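Local atomic coordinates of internalin (Listeria monocytogenes serotype 4b, PDB entry 4FMZ), a protein that probably takes part in adhesion to or invasion of host cells, as an internalin built around a leucine-rich repeat domain. Residues His202-Tyr207 against Ala218-Leu223; Asn224-Gly229 against Thr246-Gly251. All blocks are in the same frame, centred on the assembly; numbering follows the deposited sequence. Where two conformers were deposited one is given.

Contact 1: His202-Tyr207 against Ala218-Leu223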
loop_
_atom_site.group_PDB
_atom_site.type_symbol
_atom_site.label_atom_id
_atom_site.label_comp_id
_atom_site.label_asym_id
_atom_site.label_seq_id
_atom_site.Cartn_x
_atom_site.Cartn_y
_atom_site.Cartn_z
ATOM N N HIS A 202 2.210 -0.365 12.374
ATOM C CA HIS A 202 1.140 0.508 12.863
ATOM C C HIS A 202 -0.043 0.511 11.889
ATOM O O HIS A 202 -1.149 0.855 12.279
ATOM C CB HIS A 202 1.663 1.946 13.070
ATOM C CG HIS A 202 2.532 2.125 14.273
ATOM N ND1 HIS A 202 3.732 1.451 14.402
ATOM C CD2 HIS A 202 2.402 2.985 15.311
ATOM C CE1 HIS A 202 4.270 1.885 15.531
ATOM N NE2 HIS A 202 3.497 2.800 16.119
ATOM N N TYR A 203 0.206 0.165 10.611
ATOM C CA TYR A 203 -0.787 0.173 9.528
ATOM C C TYR A 203 -0.662 -1.114 8.736
ATOM O O TYR A 203 0.411 -1.446 8.231
ATOM C CB TYR A 203 -0.605 1.441 8.634
ATOM C CG TYR A 203 -0.840 2.696 9.444
ATOM C CD1 TYR A 203 -2.118 3.222 9.588
ATOM C CD2 TYR A 203 0.180 3.255 10.213
ATOM C CE1 TYR A 203 -2.377 4.269 10.467
ATOM C CE2 TYR A 203 -0.073 4.284 11.116
ATOM C CZ TYR A 203 -1.353 4.793 11.235
ATOM O OH TYR A 203 -1.601 5.841 12.085
ATOM N N PHE A 204 -1.731 -1.873 8.694
ATOM C CA PHE A 204 -1.751 -3.147 7.994
ATOM C C PHE A 204 -3.054 -3.300 7.204
ATOM O O PHE A 204 -4.144 -3.157 7.755
ATOM C CB PHE A 204 -1.570 -4.304 8.984
ATOM C CG PHE A 204 -1.511 -5.706 8.420
ATOM C CD1 PHE A 204 -0.874 -5.964 7.207
ATOM C CD2 PHE A 204 -1.994 -6.786 9.152
ATOM C CE1 PHE A 204 -0.801 -7.266 6.700
ATOM C CE2 PHE A 204 -1.900 -8.087 8.657
ATOM C CZ PHE A 204 -1.307 -8.316 7.431
ATOM N N THR A 205 -2.918 -3.581 5.912
ATOM C CA THR A 205 -4.059 -3.812 5.033
ATOM C C THR A 205 -3.763 -5.108 4.255
ATOM O O THR A 205 -2.638 -5.328 3.796
ATOM C CB THR A 205 -4.421 -2.569 4.201
ATOM O OG1 THR A 205 -5.589 -2.846 3.420
ATOM C CG2 THR A 205 -3.297 -2.062 3.321
ATOM N N ALA A 206 -4.755 -6.011 4.215
ATOM C CA ALA A 206 -4.617 -7.304 3.549
ATOM C C ALA A 206 -5.994 -7.810 3.152
ATOM O O ALA A 206 -6.271 -9.011 3.246
ATOM C CB ALA A 206 -3.904 -8.308 4.467
ATOM N N TYR A 207 -6.858 -6.896 2.671
ATOM C CA TYR A 207 -8.189 -7.308 2.254
ATOM C C TYR A 207 -8.108 -8.161 0.984
ATOM O O TYR A 207 -7.136 -8.051 0.230
ATOM C CB TYR A 207 -9.170 -6.122 2.091
ATOM C CG TYR A 207 -8.772 -5.028 1.122
ATOM C CD1 TYR A 207 -8.773 -5.252 -0.253
ATOM C CD2 TYR A 207 -8.561 -3.726 1.564
ATOM C CE1 TYR A 207 -8.453 -4.237 -1.155
ATOM C CE2 TYR A 207 -8.301 -2.687 0.665
ATOM C CZ TYR A 207 -8.224 -2.953 -0.692
ATOM O OH TYR A 207 -7.917 -1.948 -1.575
ATOM N N ALA A 218 -1.817 -10.149 17.071
ATOM C CA ALA A 218 -1.679 -9.890 18.507
ATOM C C ALA A 218 -0.264 -9.361 18.850
ATOM O O ALA A 218 -0.114 -8.623 19.815
ATOM C CB ALA A 218 -1.981 -11.151 19.315
ATOM N N ASN A 219 0.755 -9.699 18.037
ATOM C CA ASN A 219 2.144 -9.234 18.226
ATOM C C ASN A 219 2.333 -7.779 17.810
ATOM O O ASN A 219 3.264 -7.124 18.277
ATOM C CB ASN A 219 3.114 -10.094 17.431
ATOM C CG ASN A 219 3.150 -11.534 17.858
ATOM O OD1 ASN A 219 3.894 -11.917 18.747
ATOM N ND2 ASN A 219 2.314 -12.352 17.255
HETATM N N MSE A 220 1.474 -7.283 16.902
HETATM C CA MSE A 220 1.540 -5.914 16.367
HETATM C C MSE A 220 0.848 -4.985 17.375
HETATM O O MSE A 220 -0.173 -4.389 17.072
HETATM C CB MSE A 220 0.883 -5.848 14.974
HETATM C CG MSE A 220 1.422 -6.870 13.977
HETATM SE SE MSE A 220 0.223 -6.846 12.514
HETATM C CE MSE A 220 1.077 -8.285 11.315
ATOM N N THR A 221 1.416 -4.893 18.595
ATOM C CA THR A 221 0.848 -4.192 19.751
ATOM C C THR A 221 0.606 -2.686 19.519
ATOM O O THR A 221 -0.237 -2.114 20.206
ATOM C CB THR A 221 1.696 -4.416 21.010
ATOM O OG1 THR A 221 2.957 -3.774 20.852
ATOM C CG2 THR A 221 1.859 -5.903 21.375
ATOM N N ARG A 222 1.311 -2.047 18.581
ATOM C CA ARG A 222 1.076 -0.623 18.353
ATOM C C ARG A 222 0.162 -0.376 17.151
ATOM O O ARG A 222 0.032 0.780 16.739
ATOM C CB ARG A 222 2.398 0.147 18.196
ATOM C CG ARG A 222 3.290 0.168 19.450
ATOM C CD ARG A 222 2.583 0.615 20.723
ATOM N NE ARG A 222 2.323 2.057 20.753
ATOM C CZ ARG A 222 1.664 2.678 21.729
ATOM N NH1 ARG A 222 1.166 1.989 22.749
ATOM N NH2 ARG A 222 1.476 3.991 21.679
ATOM N N LEU A 223 -0.485 -1.442 16.599
ATOM C CA LEU A 223 -1.376 -1.329 15.434
ATOM C C LEU A 223 -2.444 -0.267 15.642
ATOM O O LEU A 223 -3.143 -0.270 16.660
ATOM C CB LEU A 223 -2.033 -2.674 15.086
ATOM C CG LEU A 223 -2.440 -2.874 13.609
ATOM C CD1 LEU A 223 -1.203 -2.858 12.667
ATOM C CD2 LEU A 223 -3.171 -4.176 13.444
#
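The imidazole of His-202 overlaps Arg-222, whose CB sits over one face of the ring as a CH-pi contact, 3.8 Å from the ring centroid and offset toward the rim at NE2 and CE1. The carbonyl O of Arg-222 reaches the same ring, 3.5 Å from CD2 of His-202. Past CB the arginine bends at chi2 and chi3, its guanidinium plane 76° from the imidazole. The ring has further partners: ND1 is hydrogen-bonded to Ser-200 O, and Tyr-180 stacks on it. The rest of the contact is apolar packing. CD1 of Leu-223 lies against the backbone of His-202, 3.6 Å from its C, and also meets CB of Phe-204 at 4.0 Å. CG of Phe-204, anti to the backbone N (chi1 -178°), puts the ring beside the extended selenomethionine Met-220, which meets it obliquely: CE is 4.0 Å from CE2 of Phe-204 and SE 4.9 Å from the ring centroid, a Met-aromatic contact. A type I turn from Met-220 to Leu-223, closed by Leu-223 N to Met-220 O, presents Met-220, Arg-222 and Leu-223 together. No hydrogen bond joins the two segments; side-chain packing carries the contact. Apolar side chains of a short strand, packed inside the coil against the loop leading to the next strand, form the hydrophobic core of a leucine-rich repeat solenoid.

Contact 2: Asn224-Gly229 against Thr246-Gly251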
loop_
_atom_site.group_PDB
_atom_site.type_symbol
_atom_site.label_atom_id
_atom_site.label_comp_id
_atom_site.label_asym_id
_atom_site.label_seq_id
_atom_site.Cartn_x
_atom_site.Cartn_y
_atom_site.Cartn_z
ATOM N N ASN A 224 -2.536 0.661 14.675
ATOM C CA ASN A 224 -3.468 1.778 14.681
ATOM C C ASN A 224 -4.621 1.513 13.716
ATOM O O ASN A 224 -5.772 1.794 14.059
ATOM C CB ASN A 224 -2.734 3.082 14.310
ATOM C CG ASN A 224 -3.637 4.275 14.201
ATOM O OD1 ASN A 224 -4.410 4.398 13.252
ATOM N ND2 ASN A 224 -3.563 5.179 15.161
ATOM N N SER A 225 -4.317 1.002 12.512
ATOM C CA SER A 225 -5.334 0.716 11.502
ATOM C C SER A 225 -5.155 -0.676 10.914
ATOM O O SER A 225 -4.038 -1.076 10.580
ATOM C CB SER A 225 -5.303 1.763 10.389
ATOM O OG SER A 225 -5.519 3.067 10.905
ATOM N N LEU A 226 -6.255 -1.413 10.800
ATOM C CA LEU A 226 -6.290 -2.760 10.251
ATOM C C LEU A 226 -7.457 -2.861 9.286
ATOM O O LEU A 226 -8.591 -2.598 9.671
ATOM C CB LEU A 226 -6.387 -3.835 11.375
ATOM C CG LEU A 226 -6.542 -5.309 10.930
ATOM C CD1 LEU A 226 -5.282 -5.830 10.252
ATOM C CD2 LEU A 226 -6.831 -6.198 12.114
ATOM N N LYS A 227 -7.161 -3.201 8.029
ATOM C CA LYS A 227 -8.132 -3.391 6.950
ATOM C C LYS A 227 -7.909 -4.797 6.415
ATOM O O LYS A 227 -6.875 -5.072 5.816
ATOM C CB LYS A 227 -7.976 -2.318 5.846
ATOM C CG LYS A 227 -8.101 -0.869 6.331
ATOM C CD LYS A 227 -7.993 0.113 5.159
ATOM C CE LYS A 227 -8.122 1.548 5.603
ATOM N NZ LYS A 227 -6.906 2.051 6.306
ATOM N N ILE A 228 -8.827 -5.720 6.711
ATOM C CA ILE A 228 -8.631 -7.115 6.329
ATOM C C ILE A 228 -10.003 -7.769 5.989
ATOM O O ILE A 228 -10.252 -8.937 6.293
ATOM C CB ILE A 228 -7.824 -7.821 7.474
ATOM C CG1 ILE A 228 -7.131 -9.127 7.021
ATOM C CG2 ILE A 228 -8.596 -7.942 8.803
ATOM C CD1 ILE A 228 -5.921 -9.592 7.927
ATOM N N GLY A 229 -10.849 -7.003 5.286
ATOM C CA GLY A 229 -12.133 -7.480 4.789
ATOM C C GLY A 229 -11.948 -8.543 3.715
ATOM O O GLY A 229 -10.844 -8.696 3.184
ATOM N N THR A 246 -7.622 2.225 16.081
ATOM C CA THR A 246 -8.535 3.357 15.842
ATOM C C THR A 246 -9.448 3.085 14.645
ATOM O O THR A 246 -10.534 3.650 14.563
ATOM C CB THR A 246 -7.667 4.635 15.603
ATOM O OG1 THR A 246 -6.707 4.748 16.655
ATOM C CG2 THR A 246 -8.444 5.936 15.474
ATOM N N TRP A 247 -8.962 2.316 13.668
ATOM C CA TRP A 247 -9.671 2.046 12.414
ATOM C C TRP A 247 -9.639 0.550 12.166
ATOM O O TRP A 247 -8.556 -0.038 12.027
ATOM C CB TRP A 247 -8.994 2.831 11.259
ATOM C CG TRP A 247 -9.745 2.851 9.967
ATOM C CD1 TRP A 247 -9.890 1.819 9.084
ATOM C CD2 TRP A 247 -10.377 3.990 9.361
ATOM N NE1 TRP A 247 -10.638 2.227 8.000
ATOM C CE2 TRP A 247 -10.941 3.559 8.141
ATOM C CE3 TRP A 247 -10.553 5.332 9.752
ATOM C CZ2 TRP A 247 -11.620 4.433 7.278
ATOM C CZ3 TRP A 247 -11.242 6.194 8.901
ATOM C CH2 TRP A 247 -11.792 5.736 7.695
ATOM N N LEU A 248 -10.803 -0.082 12.169
ATOM C CA LEU A 248 -10.855 -1.525 11.985
ATOM C C LEU A 248 -11.902 -1.901 10.935
ATOM O O LEU A 248 -13.084 -1.672 11.149
ATOM C CB LEU A 248 -11.130 -2.245 13.342
ATOM C CG LEU A 248 -11.369 -3.775 13.319
ATOM C CD1 LEU A 248 -10.177 -4.519 12.705
ATOM C CD2 LEU A 248 -11.604 -4.311 14.733
ATOM N N GLU A 249 -11.443 -2.485 9.815
ATOM C CA GLU A 249 -12.294 -2.956 8.713
ATOM C C GLU A 249 -12.107 -4.442 8.580
ATOM O O GLU A 249 -11.000 -4.890 8.267
ATOM C CB GLU A 249 -11.959 -2.262 7.377
ATOM C CG GLU A 249 -12.239 -0.774 7.320
ATOM C CD GLU A 249 -11.823 -0.084 6.032
ATOM O OE1 GLU A 249 -11.309 -0.757 5.108
ATOM O OE2 GLU A 249 -12.017 1.149 5.953
ATOM N N ILE A 250 -13.143 -5.206 8.868
ATOM C CA ILE A 250 -13.063 -6.657 8.819
ATOM C C ILE A 250 -14.426 -7.208 8.340
ATOM O O ILE A 250 -14.880 -8.272 8.763
ATOM C CB ILE A 250 -12.564 -7.192 10.203
ATOM C CG1 ILE A 250 -12.050 -8.644 10.145
ATOM C CG2 ILE A 250 -13.496 -6.875 11.384
ATOM C CD1 ILE A 250 -11.010 -9.032 11.191
ATOM N N GLY A 251 -15.025 -6.485 7.397
ATOM C CA GLY A 251 -16.281 -6.883 6.781
ATOM C C GLY A 251 -16.067 -8.062 5.849
ATOM O O GLY A 251 -14.921 -8.380 5.501
#
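The indole of Trp-247 carries the ammonium of Lys-227 over one face, NZ lying 4.4 Å from the centroid of the five-membered ring in a cation-pi contact, while the carboxylate carbon of Glu-249, in the conformer given for that residue, stands at the ring edge, in plane. There NE1 of Trp-247 donates to OE2 of Glu-249 at 2.7 Å; the acceptor lies close to the indole plane, but the N-H comes from above the carboxylate plane, 55° out of it. Lys-227 runs extended to CE, alongside Glu-249, with CD 3.4 Å from OE1 of Glu-249. A turn at chi4 (74°) then places NZ, which remains 5.2 Å from OE2 of Glu-249, too far for a salt bridge, though the opposite charges may still attract. Ser-225 lies on the same side of the strands: in the conformer given, its OG lies against CB of Trp-247 and donates to a lone pair of OD1 of Asn-224. On the other side, Leu-226 and Leu-248 lie side by side, CD2 to CD1 3.8 Å, and beyond the strands CG2 of Ile-228 meets CD1 of Ile-250 at 3.6 Å. Between the two sides the parallel ladder alternates Leu-226 N to Trp-247 O, Glu-249 N to Leu-226 O and Ile-228 N to Glu-249 O. At its start Asn-224 O accepts from both Thr-246 N and Trp-247 N. After the strands, Asn-253 ND2 bonds to both Ile-228 O and Ile-250 O, the asparagine ladder of leucine-rich repeats. Strands 225-227 and 247-249, 11° apart, lie between strand 203-205, where Phe-204 touches Leu-226, and strand 269-271, where Leu-270 touches Leu-248.

How the contacts relate
Contact 1 joins strand 203-205 to the loop leading into strand 225-227, partly in the core and partly at the surface; contact 2 joins strand 225-227 to the next strand, 247-249. Their centres are about 9 Å apart, and backbone pairs such as His-202 O with Asn-224 N and Ala-206 N with Lys-227 O, each 2.8 Å, link them. Both combine buried and exposed residues. Contact 1 relies on apolar and aromatic packing, whereas contact 2 is a backbone ladder separating charged and aromatic side chains from leucines. Their more exposed sides differ too: Arg-222 offers His-202 an aliphatic carbon, while Lys-227 offers Trp-247 its charged end.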